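Local coordinates for methyltransferase-like protein (Saccharopolyspora spinosa, PDB 4PNE) that catalyses a [4+2] cycloaddition in spinosyn biosynthesis, with the fold of an S-adenosylmethionine-dependent methyltransferase, at residues P48-V53 against A274-A279; S52-P57 against A71-A76; D78-L83 against M290-L295; G191-T196 against E228-A233; Y249-F254 against K285-M290. One frame throughout, in Å; residues are numbered along the deposited sequence.

How the contacts relate
The five contacts divide between a helical cap at the C-terminal ends of the parallel strands and the mixed sheet. Contacts 1, 2 and 5, with centres 13 to 16 Å apart, meet in the cap: contacts 1 and 2 share helix 36-54, and contact 5 touches both through Phe-254. Contact 2 hands on to contact 3 along helix 73-88, which contact 3 brings to strand 290-298. Contact 4, about 30 Å from contact 1 between centres, packs helix 223-233 on strand 191-200 at the sheet's other face. Along the chain contact 2 closes first; contacts 4 and 5 fall within contact 3's span. Side chains of contacts 1 to 3 come within about 7 to 8 Å of S-adenosyl-L-homocysteine.

Contact 1: residues P48-V53 against A274-A279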
# COMPACT_ATOMS: atom_id res chain seq x y z
N PRO A 48 -13.20 8.75 5.44
CA PRO A 48 -13.41 10.11 5.94
C PRO A 48 -12.57 10.40 7.21
O PRO A 48 -12.11 11.52 7.39
CB PRO A 48 -14.91 10.16 6.25
CG PRO A 48 -15.50 9.04 5.50
CD PRO A 48 -14.45 7.98 5.40
N LEU A 49 -12.37 9.40 8.05
CA LEU A 49 -11.57 9.56 9.27
C LEU A 49 -10.11 9.78 8.89
O LEU A 49 -9.47 10.70 9.40
CB LEU A 49 -11.71 8.34 10.20
CG LEU A 49 -10.85 8.37 11.47
CD1 LEU A 49 -10.94 9.68 12.24
CD2 LEU A 49 -11.20 7.19 12.38
N LEU A 50 -9.59 8.96 7.98
CA LEU A 50 -8.19 9.13 7.55
C LEU A 50 -7.97 10.47 6.93
O LEU A 50 -6.96 11.13 7.19
CB LEU A 50 -7.76 8.05 6.54
CG LEU A 50 -7.83 6.61 7.00
CD1 LEU A 50 -7.30 5.69 5.91
CD2 LEU A 50 -7.00 6.43 8.25
N ASN A 51 -8.90 10.90 6.08
CA ASN A 51 -8.78 12.21 5.47
C ASN A 51 -8.79 13.33 6.51
O ASN A 51 -8.01 14.26 6.43
CB ASN A 51 -9.90 12.40 4.46
CG ASN A 51 -9.72 11.53 3.23
OD1 ASN A 51 -8.75 10.77 3.10
ND2 ASN A 51 -10.67 11.64 2.30
N SER A 52 -9.66 13.20 7.50
CA SER A 52 -9.72 14.17 8.57
C SER A 52 -8.41 14.24 9.34
O SER A 52 -7.90 15.32 9.61
CB SER A 52 -10.86 13.85 9.52
OG SER A 52 -10.94 14.84 10.53
N VAL A 53 -7.89 13.08 9.72
CA VAL A 53 -6.61 13.04 10.44
C VAL A 53 -5.47 13.67 9.61
O VAL A 53 -4.64 14.43 10.12
CB VAL A 53 -6.28 11.59 10.85
CG1 VAL A 53 -4.92 11.49 11.48
CG2 VAL A 53 -7.32 11.03 11.81
N ALA A 274 -14.19 2.65 15.07
CA ALA A 274 -13.77 2.85 16.47
C ALA A 274 -12.86 1.73 16.99
O ALA A 274 -11.92 1.98 17.75
CB ALA A 274 -15.00 2.97 17.37
N GLY A 275 -13.14 0.49 16.61
CA GLY A 275 -12.32 -0.62 17.04
C GLY A 275 -10.93 -0.53 16.42
O GLY A 275 -9.93 -0.74 17.09
N TRP A 276 -10.88 -0.18 15.14
CA TRP A 276 -9.60 -0.05 14.46
C TRP A 276 -8.79 1.11 15.08
O TRP A 276 -7.58 0.99 15.31
CB TRP A 276 -9.80 0.20 12.96
CG TRP A 276 -8.54 0.63 12.29
CD1 TRP A 276 -7.52 -0.17 11.85
CD2 TRP A 276 -8.15 1.98 12.01
NE1 TRP A 276 -6.52 0.60 11.32
CE2 TRP A 276 -6.88 1.92 11.41
CE3 TRP A 276 -8.75 3.22 12.22
CZ2 TRP A 276 -6.20 3.06 10.99
CZ3 TRP A 276 -8.08 4.35 11.81
CH2 TRP A 276 -6.81 4.26 11.22
N ALA A 277 -9.47 2.23 15.34
CA ALA A 277 -8.82 3.41 15.93
C ALA A 277 -8.23 3.07 17.30
O ALA A 277 -7.11 3.47 17.64
CB ALA A 277 -9.81 4.55 16.06
N ALA A 278 -8.97 2.31 18.08
CA ALA A 278 -8.51 1.91 19.40
C ALA A 278 -7.22 1.05 19.30
O ALA A 278 -6.28 1.23 20.07
CB ALA A 278 -9.61 1.15 20.12
N ALA A 279 -7.17 0.16 18.30
CA ALA A 279 -6.00 -0.70 18.04
C ALA A 279 -4.75 0.10 17.66
O ALA A 279 -3.64 -0.17 18.16
CB ALA A 279 -6.35 -1.70 16.96
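Trp-276 is the meeting point of the two helices, and across residues 48-53 it meets two leucine methyl groups. The nearer is CD2 of Leu-50, 3.7 Å from CH2 at the far end of the indole; the two side chains cross at about a right angle. Leu-49 approaches differently, placing its CD2 at the edge of the ring, close to the ring plane and 4.3 Å from CZ3. The indole can span the gap because its CG stands anti to the backbone N (chi1 168°), which carries the six-membered ring over to helix 36-54.

This is helix-to-helix packing in the helical cap beyond the C-terminal ends of the parallel strands of a methyltransferase-like fold, and a third helix joins it: Phe-254 of helix 250-260 touches Leu-50, Val-53 and Trp-276.

Polar interactions are absent across the pair. Main-chain bonding stays within each helix, as in Val-53 N to Leu-49 O at 2.9 Å, although the first helix is kinked where the N atoms of Pro-48 and Leu-49 lack a bond to the preceding turn. Leu-50 also touches Ile-60, a residue that binds S-adenosyl-L-homocysteine.

Contact 2: residues S52-P57 against A71-A76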
# COMPACT_ATOMS: atom_id res chain seq x y z
N SER A 52 -9.66 13.20 7.50
CA SER A 52 -9.72 14.17 8.57
C SER A 52 -8.41 14.24 9.34
O SER A 52 -7.90 15.32 9.61
CB SER A 52 -10.86 13.85 9.52
OG SER A 52 -10.94 14.84 10.53
N VAL A 53 -7.89 13.08 9.72
CA VAL A 53 -6.61 13.04 10.44
C VAL A 53 -5.47 13.67 9.61
O VAL A 53 -4.64 14.43 10.12
CB VAL A 53 -6.28 11.59 10.85
CG1 VAL A 53 -4.92 11.49 11.48
CG2 VAL A 53 -7.32 11.03 11.81
N ALA A 54 -5.46 13.38 8.31
CA ALA A 54 -4.39 13.78 7.42
C ALA A 54 -4.46 15.22 6.93
O ALA A 54 -3.46 15.77 6.45
CB ALA A 54 -4.38 12.84 6.23
N GLY A 55 -5.64 15.82 7.02
CA GLY A 55 -5.91 17.12 6.43
C GLY A 55 -6.27 17.11 4.96
O GLY A 55 -6.07 18.12 4.29
N GLY A 56 -6.81 15.99 4.47
CA GLY A 56 -7.22 15.80 3.08
C GLY A 56 -6.85 14.39 2.62
O GLY A 56 -6.33 13.59 3.39
N PRO A 57 -7.14 14.05 1.35
CA PRO A 57 -6.79 12.74 0.82
C PRO A 57 -5.30 12.52 1.01
O PRO A 57 -4.54 13.43 0.73
CB PRO A 57 -7.16 12.83 -0.66
CG PRO A 57 -8.30 13.84 -0.66
CD PRO A 57 -7.88 14.86 0.37
N ALA A 71 10.42 14.87 10.50
CA ALA A 71 9.39 15.17 9.49
C ALA A 71 8.02 14.68 9.92
O ALA A 71 7.92 13.72 10.65
CB ALA A 71 9.76 14.56 8.17
N SER A 72 6.97 15.35 9.45
CA SER A 72 5.61 14.86 9.62
C SER A 72 5.43 13.50 8.98
O SER A 72 6.14 13.20 7.99
CB SER A 72 4.62 15.82 9.01
OG SER A 72 4.72 15.82 7.59
N TRP A 73 4.47 12.70 9.45
CA TRP A 73 4.27 11.41 8.83
C TRP A 73 3.87 11.57 7.36
O TRP A 73 4.29 10.78 6.53
CB TRP A 73 3.26 10.54 9.57
CG TRP A 73 1.82 10.95 9.51
CD1 TRP A 73 1.15 11.69 10.41
CD2 TRP A 73 0.86 10.58 8.49
NE1 TRP A 73 -0.17 11.83 10.03
CE2 TRP A 73 -0.36 11.17 8.85
CE3 TRP A 73 0.93 9.85 7.31
CZ2 TRP A 73 -1.52 11.02 8.08
CZ3 TRP A 73 -0.21 9.71 6.55
CH2 TRP A 73 -1.41 10.30 6.93
N GLN A 74 3.12 12.61 7.02
CA GLN A 74 2.76 12.83 5.63
C GLN A 74 4.00 13.06 4.78
O GLN A 74 4.12 12.50 3.70
CB GLN A 74 1.82 14.02 5.51
CG GLN A 74 0.48 13.84 6.20
CD GLN A 74 0.37 14.51 7.58
OE1 GLN A 74 1.31 14.52 8.41
NE2 GLN A 74 -0.79 15.07 7.84
N GLN A 75 4.91 13.90 5.25
CA GLN A 75 6.15 14.13 4.53
C GLN A 75 6.95 12.84 4.37
O GLN A 75 7.52 12.58 3.30
CB GLN A 75 7.00 15.17 5.25
CG GLN A 75 6.51 16.58 5.08
CD GLN A 75 7.23 17.55 5.98
OE1 GLN A 75 7.46 17.27 7.16
NE2 GLN A 75 7.58 18.71 5.44
N ALA A 76 7.03 12.06 5.44
CA ALA A 76 7.78 10.80 5.44
C ALA A 76 7.12 9.76 4.53
O ALA A 76 7.80 8.98 3.84
CB ALA A 76 7.91 10.26 6.84
O HOH W 1 -2.01 14.17 10.63
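A single water links Val-53 to Trp-73: it donates to the carbonyl O of Val-53 at 2.7 Å and accepts from the indole NE1 of Trp-73 at 3.0 Å. The last turn of helix 36-54 thus gains a partner for one of its carbonyls. The next carbonyl is taken directly, by the amide of Gln-74, whose NE2 donates to Ala-54 O over 3.1 Å. The bond is bent, with 149° at the hydrogen; the acceptor lies close to the amide plane of Gln-74, while the donor is tilted 34° out of the carbonyl plane of Ala-54. A bend at chi2 (99°) lets Gln-74 make this reach, and its CG lies over the centre of one face of the Trp-73 ring. Apolar contact adds to the polar pair, the CB of Ala-54 resting 3.9 Å from CZ2 of the same indole.

Both partners sit at helix ends. Gly-55, with positive phi, leaves helix 36-54, whereas Ser-72 and Gln-75 open the next helix with a capping box: Gln-75 N binds Ser-72 OG, and Ser-72 N binds Gln-75 OE1, each at 3.0 Å. The contact therefore joins the C-terminal end of helix 36-54 to the start of helix 73-88, and helix 250-260 packs against both, its Phe-254 meeting Trp-73 edge-to-face and touching Val-53.

Contact 3: residues D78-L83 against M290-L295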
# COMPACT_ATOMS: atom_id res chain seq x y z
N ASP A 78 5.57 10.60 1.84
CA ASP A 78 5.92 11.04 0.48
C ASP A 78 7.34 10.55 0.13
O ASP A 78 7.64 10.24 -1.03
CB ASP A 78 5.82 12.56 0.34
CG ASP A 78 4.39 13.07 0.21
OD1 ASP A 78 3.47 12.27 -0.09
OD2 ASP A 78 4.20 14.29 0.42
N ARG A 79 8.23 10.48 1.12
CA ARG A 79 9.58 9.99 0.89
C ARG A 79 9.53 8.53 0.48
O ARG A 79 10.25 8.10 -0.43
CB ARG A 79 10.42 10.17 2.15
CG ARG A 79 11.82 9.63 2.07
CD ARG A 79 12.61 10.31 1.00
NE ARG A 79 14.00 9.85 1.04
CZ ARG A 79 14.75 9.58 -0.02
NH1 ARG A 79 14.28 9.74 -1.26
NH2 ARG A 79 16.00 9.16 0.16
N LEU A 80 8.70 7.76 1.15
CA LEU A 80 8.57 6.36 0.80
C LEU A 80 8.06 6.23 -0.62
O LEU A 80 8.59 5.46 -1.43
CB LEU A 80 7.66 5.63 1.78
CG LEU A 80 7.57 4.13 1.47
CD1 LEU A 80 8.92 3.41 1.64
CD2 LEU A 80 6.57 3.48 2.34
N THR A 81 7.05 7.00 -0.96
CA THR A 81 6.54 6.99 -2.33
C THR A 81 7.65 7.24 -3.34
O THR A 81 7.75 6.53 -4.37
CB THR A 81 5.42 8.04 -2.49
OG1 THR A 81 4.28 7.64 -1.72
CG2 THR A 81 4.96 8.19 -3.96
N ASP A 82 8.47 8.25 -3.07
CA ASP A 82 9.57 8.63 -3.97
C ASP A 82 10.60 7.51 -4.12
O ASP A 82 11.11 7.24 -5.22
CB ASP A 82 10.27 9.89 -3.47
CG ASP A 82 9.37 11.13 -3.53
OD1 ASP A 82 8.31 11.08 -4.20
OD2 ASP A 82 9.73 12.16 -2.91
N LEU A 83 10.89 6.83 -3.03
CA LEU A 83 11.80 5.68 -3.07
C LEU A 83 11.25 4.56 -3.94
O LEU A 83 11.97 3.97 -4.73
CB LEU A 83 12.05 5.12 -1.67
CG LEU A 83 12.84 6.04 -0.77
CD1 LEU A 83 12.79 5.52 0.66
CD2 LEU A 83 14.30 6.08 -1.27
N MET A 290 6.89 -5.00 14.94
CA MET A 290 6.74 -4.70 13.53
C MET A 290 8.00 -4.19 12.90
O MET A 290 8.78 -3.51 13.54
CB MET A 290 5.65 -3.65 13.33
CG MET A 290 4.29 -4.18 13.66
SD MET A 290 3.06 -2.86 13.67
CE MET A 290 1.67 -3.75 13.00
N GLY A 291 8.16 -4.47 11.62
CA GLY A 291 9.21 -3.84 10.83
C GLY A 291 8.63 -3.49 9.48
O GLY A 291 7.40 -3.44 9.31
N TYR A 292 9.51 -3.25 8.52
CA TYR A 292 9.05 -2.78 7.21
C TYR A 292 10.00 -3.22 6.11
O TYR A 292 11.21 -3.22 6.28
CB TYR A 292 8.92 -1.26 7.23
CG TYR A 292 7.93 -0.73 6.23
CD1 TYR A 292 6.59 -0.68 6.53
CD2 TYR A 292 8.33 -0.32 4.95
CE1 TYR A 292 5.66 -0.22 5.63
CE2 TYR A 292 7.41 0.14 4.04
CZ TYR A 292 6.08 0.19 4.37
OH TYR A 292 5.15 0.65 3.46
N ALA A 293 9.43 -3.57 4.94
CA ALA A 293 10.21 -4.08 3.80
C ALA A 293 9.89 -3.32 2.53
O ALA A 293 8.73 -2.98 2.28
CB ALA A 293 9.92 -5.59 3.60
N ILE A 294 10.93 -2.99 1.76
CA ILE A 294 10.79 -2.56 0.39
C ILE A 294 11.39 -3.64 -0.50
O ILE A 294 12.56 -4.01 -0.34
CB ILE A 294 11.50 -1.21 0.11
CG1 ILE A 294 11.02 -0.13 1.09
CG2 ILE A 294 11.27 -0.78 -1.33
CD1 ILE A 294 11.85 1.17 0.97
N LEU A 295 10.56 -4.24 -1.36
CA LEU A 295 10.97 -5.30 -2.28
C LEU A 295 10.83 -4.84 -3.74
O LEU A 295 9.83 -4.24 -4.12
CB LEU A 295 10.12 -6.55 -2.06
CG LEU A 295 9.85 -6.96 -0.59
CD1 LEU A 295 8.91 -8.16 -0.50
CD2 LEU A 295 11.16 -7.22 0.16
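Leu-80 and Tyr-292 reach for one another from opposite directions, the leucine from helix 73-88 and the tyrosine from strand 290-298. One branch of the leucine does this work: CD2 comes to 3.4 Å from the phenolic OH of Tyr-292 and 3.8 Å from CE2, so the methyl lies by the hydroxyl end of the ring, at an oblique approach. The other branch, CD1, serves a second partner and packs 3.7 Å from CD1 of Ile-294, the two side chains sliding past each other in opposite senses. Leu-80 is thus forked between two residues that alternate along one side of the strand. It owes this to a CG anti to the backbone N (chi1 -177°), which extends the fork toward the sheet. One helical turn on, Leu-83 gives a looser contact, its CD1 standing 4.5 Å from CD1 of Ile-294.

Although a methyl group presses on it, the tyrosine hydroxyl is not left without polar company. It hydrogen-bonds to Gln-168 OE1 and to Thr-196 OG1, the latter on the neighbouring strand 191-200, and these bonds would restrict where the ring can lie. His-62 meets the ring too, its plane turned by about 20°.

The short helix and strand segments run 29° from parallel, with axes 11.2 Å apart at closest. Leu-295 points the other way, to helix 223-233, so strand 290-298 is covered by helices on both faces. This is the three-layer alpha-beta-alpha arrangement of the class I methyltransferase fold, and here Leu-80 also touches His-61, which binds S-adenosyl-L-homocysteine.

Contact 4: residues G191-T196 against E228-A233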
# COMPACT_ATOMS: atom_id res chain seq x y z
N GLY A 191 9.11 -6.52 -16.79
CA GLY A 191 8.37 -5.54 -16.00
C GLY A 191 8.69 -5.64 -14.52
O GLY A 191 8.81 -6.73 -13.97
N ILE A 192 8.73 -4.48 -13.88
CA ILE A 192 9.13 -4.35 -12.49
C ILE A 192 7.98 -4.18 -11.52
O ILE A 192 7.07 -3.38 -11.77
CB ILE A 192 10.04 -3.14 -12.33
CG1 ILE A 192 11.16 -3.15 -13.36
CG2 ILE A 192 10.58 -3.10 -10.90
CD1 ILE A 192 12.20 -4.20 -13.13
N LEU A 193 8.01 -4.93 -10.42
CA LEU A 193 7.04 -4.78 -9.33
C LEU A 193 7.74 -4.25 -8.09
O LEU A 193 8.72 -4.83 -7.65
CB LEU A 193 6.36 -6.10 -8.98
CG LEU A 193 5.53 -6.18 -7.70
CD1 LEU A 193 4.29 -5.28 -7.77
CD2 LEU A 193 5.14 -7.66 -7.40
N GLY A 194 7.22 -3.17 -7.53
CA GLY A 194 7.71 -2.68 -6.26
C GLY A 194 6.67 -2.92 -5.19
O GLY A 194 5.53 -2.50 -5.36
N VAL A 195 7.08 -3.58 -4.12
CA VAL A 195 6.22 -3.93 -3.00
C VAL A 195 6.71 -3.32 -1.70
O VAL A 195 7.89 -3.41 -1.38
CB VAL A 195 6.16 -5.46 -2.80
CG1 VAL A 195 5.38 -5.90 -1.54
CG2 VAL A 195 5.68 -6.17 -4.08
N THR A 196 5.80 -2.71 -0.93
CA THR A 196 6.13 -2.38 0.44
C THR A 196 5.14 -3.00 1.36
O THR A 196 3.96 -3.22 1.02
CB THR A 196 6.24 -0.88 0.69
OG1 THR A 196 4.95 -0.26 0.66
CG2 THR A 196 7.14 -0.21 -0.33
N GLU A 228 9.41 -15.19 -0.53
CA GLU A 228 9.24 -16.53 -1.01
C GLU A 228 7.94 -16.70 -1.84
O GLU A 228 7.93 -17.40 -2.85
CB GLU A 228 9.29 -17.50 0.16
CG GLU A 228 9.36 -18.94 -0.27
CD GLU A 228 10.44 -19.21 -1.33
OE1 GLU A 228 11.53 -18.60 -1.26
OE2 GLU A 228 10.18 -20.05 -2.23
N SER A 229 6.85 -16.04 -1.45
CA SER A 229 5.66 -16.02 -2.28
C SER A 229 5.90 -15.37 -3.65
O SER A 229 5.40 -15.84 -4.67
CB SER A 229 4.54 -15.30 -1.54
OG SER A 229 4.01 -16.16 -0.52
N LEU A 230 6.63 -14.26 -3.69
CA LEU A 230 6.94 -13.61 -4.96
C LEU A 230 7.76 -14.52 -5.87
O LEU A 230 7.43 -14.68 -7.05
CB LEU A 230 7.70 -12.32 -4.72
CG LEU A 230 6.93 -11.17 -4.06
CD1 LEU A 230 7.89 -10.06 -3.67
CD2 LEU A 230 5.88 -10.62 -5.02
N ARG A 231 8.82 -15.11 -5.31
CA ARG A 231 9.66 -16.05 -6.07
C ARG A 231 8.87 -17.23 -6.59
O ARG A 231 9.03 -17.63 -7.74
CB ARG A 231 10.80 -16.58 -5.21
CG ARG A 231 11.96 -15.65 -5.07
CD ARG A 231 13.21 -16.41 -4.64
NE ARG A 231 14.41 -15.56 -4.70
CZ ARG A 231 14.88 -14.83 -3.70
NH1 ARG A 231 14.26 -14.80 -2.52
NH2 ARG A 231 15.99 -14.11 -3.88
N ALA A 232 8.06 -17.81 -5.72
CA ALA A 232 7.29 -18.99 -6.05
C ALA A 232 6.34 -18.72 -7.22
O ALA A 232 6.06 -19.62 -8.03
CB ALA A 232 6.53 -19.47 -4.85
N ALA A 233 5.88 -17.47 -7.35
CA ALA A 233 4.96 -17.12 -8.41
C ALA A 233 5.67 -16.99 -9.75
O ALA A 233 5.02 -17.04 -10.79
CB ALA A 233 4.25 -15.82 -8.07
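No flat group takes part where Leu-193 and Val-195 meet Leu-230; there are no ring faces or edges to match, and branched aliphatic chains do all the packing. The closest pair is methyl to methyl, CD2 of Leu-193 against CD2 of Leu-230 at 3.9 Å, with the two side chains crossing obliquely. The other branch of the helix leucine leans toward the strand's next inward residue, its CD1 lying 4.5 Å from CG2 of Val-195, a looser touch. Leu-230 therefore straddles two residues spaced by one along the strand, with Gly-194 between them in sequence.

One torsion helps to explain the closer meeting. With its CG anti to the backbone N (chi1 168°), Leu-193 extends CD2 toward the helix, where it meets CD2 of Leu-230. The backbones stay well separated, with the CA atoms of Leu-193 and Leu-230 9.9 Å apart, and the side chains bridge the interval, together with those of helix 176-186.

Leu-230 also touches Ile-180 of helix 176-186, Ile-237 of strand 236-242 and Leu-295 of strand 290-298. Helix 223-233 forms a beta-alpha-beta crossover between the parallel strands 191-200 and 236-242, and the antiparallel strand 290-298 is set between them in the sheet.

Since no hydrogen bond or charge crosses this buried interface, its cohesion comes from dispersion and the exclusion of water, which hold the helix against the sheet by shape and burial rather than by directional bonds.

Contact 5: residues Y249-F254 against K285-M290; sequences YFMPQF and KYAHDM
Met-251 carries the apolar part of this contact, meeting Tyr-286 and Ala-287 with two different parts of its chain. At its base, CB lies 4.3 Å from CB of Ala-287, where the two backbones approach most nearly, the CA atoms of these residues being 7.1 Å apart. At its tip, the methyl CE reaches 3.8 Å from the phenolic OH of Tyr-286, the two side chains crossing at about a right angle. Both chi2 and chi3 are turned (-59° and -64°), which bends the thioether and turns CE toward the tyrosine.

The polar interactions lie to the side of this apolar patch. Tyr-286, its CG held in the crowded position between the backbone N and the carbonyl carbon, sends its hydroxyl to the carbonyl O of Ala-279 in helix 271-281. That bond would fix the end of the ring where Met-251 meets it. Within residues 285-290 the main chain makes a short 3-10 turn, in which Asp-289 N binds Tyr-286 O and Met-290 N binds Ala-287 O, both at 3.0 Å. Arg-201 takes the carbonyl of His-288 and so ties the turn to the chain beyond strand 191-200.

Met-251 also touches Val-280, so helix 250-260 packs on both helix 271-281 and the connection that follows it. The helices between strands 236-242 and 290-298 form, with helix 36-54, a helical cap at the C-terminal ends of the parallel strands of the methyltransferase-like fold, and residues 285-290 lead from it into strand 290-298.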
# COMPACT_ATOMS: atom_id res chain seq x y z
N TYR A 249 9.06 5.37 13.39
CA TYR A 249 8.41 6.57 13.89
C TYR A 249 6.95 6.64 13.52
O TYR A 249 6.18 7.40 14.13
CB TYR A 249 9.14 7.80 13.39
CG TYR A 249 10.60 7.74 13.77
CD1 TYR A 249 11.57 7.30 12.87
CD2 TYR A 249 11.01 8.06 15.05
CE1 TYR A 249 12.89 7.21 13.23
CE2 TYR A 249 12.33 7.98 15.42
CZ TYR A 249 13.26 7.55 14.52
OH TYR A 249 14.57 7.48 14.93
N PHE A 250 6.52 5.84 12.54
CA PHE A 250 5.17 6.02 12.02
C PHE A 250 4.07 5.75 13.03
O PHE A 250 3.19 6.62 13.24
CB PHE A 250 4.90 5.16 10.76
CG PHE A 250 3.50 5.36 10.23
CD1 PHE A 250 2.52 4.44 10.52
CD2 PHE A 250 3.16 6.50 9.56
CE1 PHE A 250 1.21 4.65 10.11
CE2 PHE A 250 1.86 6.72 9.18
CZ PHE A 250 0.90 5.79 9.45
N MET A 251 4.03 4.57 13.63
CA MET A 251 2.89 4.25 14.49
C MET A 251 2.77 5.24 15.66
O MET A 251 1.67 5.72 15.92
CB MET A 251 2.94 2.83 15.03
CG MET A 251 2.68 1.76 13.99
SD MET A 251 1.10 1.88 13.18
CE MET A 251 -0.05 1.62 14.53
N PRO A 252 3.86 5.58 16.33
CA PRO A 252 3.67 6.53 17.44
C PRO A 252 3.15 7.87 16.95
O PRO A 252 2.25 8.46 17.58
CB PRO A 252 5.08 6.67 18.04
CG PRO A 252 5.85 5.53 17.53
CD PRO A 252 5.24 5.08 16.25
N GLN A 253 3.66 8.35 15.81
CA GLN A 253 3.30 9.68 15.36
C GLN A 253 1.89 9.67 14.81
O GLN A 253 1.10 10.58 15.12
CB GLN A 253 4.28 10.22 14.31
CG GLN A 253 5.66 10.50 14.90
CD GLN A 253 6.56 11.40 14.05
OE1 GLN A 253 6.12 12.06 13.11
NE2 GLN A 253 7.84 11.44 14.41
N PHE A 254 1.52 8.65 14.05
CA PHE A 254 0.16 8.60 13.52
C PHE A 254 -0.86 8.45 14.66
O PHE A 254 -1.90 9.09 14.62
CB PHE A 254 0.00 7.47 12.51
CG PHE A 254 -1.37 7.40 11.91
CD1 PHE A 254 -1.72 8.27 10.91
CD2 PHE A 254 -2.31 6.49 12.38
CE1 PHE A 254 -3.00 8.26 10.38
CE2 PHE A 254 -3.59 6.47 11.85
CZ PHE A 254 -3.93 7.34 10.85
N LYS A 285 1.45 -1.93 22.58
CA LYS A 285 1.39 -3.36 22.89
C LYS A 285 2.05 -4.25 21.83
O LYS A 285 2.40 -5.37 22.13
CB LYS A 285 -0.06 -3.83 23.06
CG LYS A 285 -0.84 -3.08 24.12
CD LYS A 285 -0.35 -3.38 25.52
CE LYS A 285 -1.20 -2.64 26.56
NZ LYS A 285 -0.94 -3.07 27.95
N TYR A 286 2.26 -3.75 20.61
CA TYR A 286 2.75 -4.64 19.55
C TYR A 286 3.70 -4.04 18.55
O TYR A 286 4.39 -4.80 17.86
CB TYR A 286 1.56 -5.22 18.78
CG TYR A 286 0.67 -4.16 18.17
CD1 TYR A 286 -0.35 -3.61 18.90
CD2 TYR A 286 0.89 -3.69 16.88
CE1 TYR A 286 -1.17 -2.60 18.36
CE2 TYR A 286 0.09 -2.70 16.34
CZ TYR A 286 -0.93 -2.15 17.08
OH TYR A 286 -1.74 -1.15 16.54
N ALA A 287 3.73 -2.72 18.39
CA ALA A 287 4.43 -2.12 17.25
C ALA A 287 5.94 -2.38 17.28
O ALA A 287 6.62 -2.36 16.24
CB ALA A 287 4.17 -0.65 17.20
N HIS A 288 6.48 -2.62 18.48
CA HIS A 288 7.91 -2.86 18.58
C HIS A 288 8.35 -4.15 17.83
O HIS A 288 9.53 -4.32 17.52
CB HIS A 288 8.33 -2.94 20.05
CG HIS A 288 9.75 -3.37 20.21
ND1 HIS A 288 10.79 -2.62 19.72
CD2 HIS A 288 10.30 -4.49 20.73
CE1 HIS A 288 11.93 -3.24 19.96
NE2 HIS A 288 11.66 -4.38 20.58
N ASP A 289 7.40 -5.05 17.58
CA ASP A 289 7.62 -6.29 16.87
C ASP A 289 7.46 -6.14 15.36
O ASP A 289 7.86 -7.02 14.60
CB ASP A 289 6.65 -7.37 17.36
CG ASP A 289 6.89 -7.74 18.82
OD1 ASP A 289 8.07 -7.87 19.22
OD2 ASP A 289 5.89 -7.86 19.57
N MET A 290 6.89 -5.00 14.94
CA MET A 290 6.74 -4.70 13.53
C MET A 290 8.00 -4.19 12.90
O MET A 290 8.78 -3.51 13.54
CB MET A 290 5.65 -3.65 13.33
CG MET A 290 4.29 -4.18 13.66
SD MET A 290 3.06 -2.86 13.67
CE MET A 290 1.67 -3.75 13.00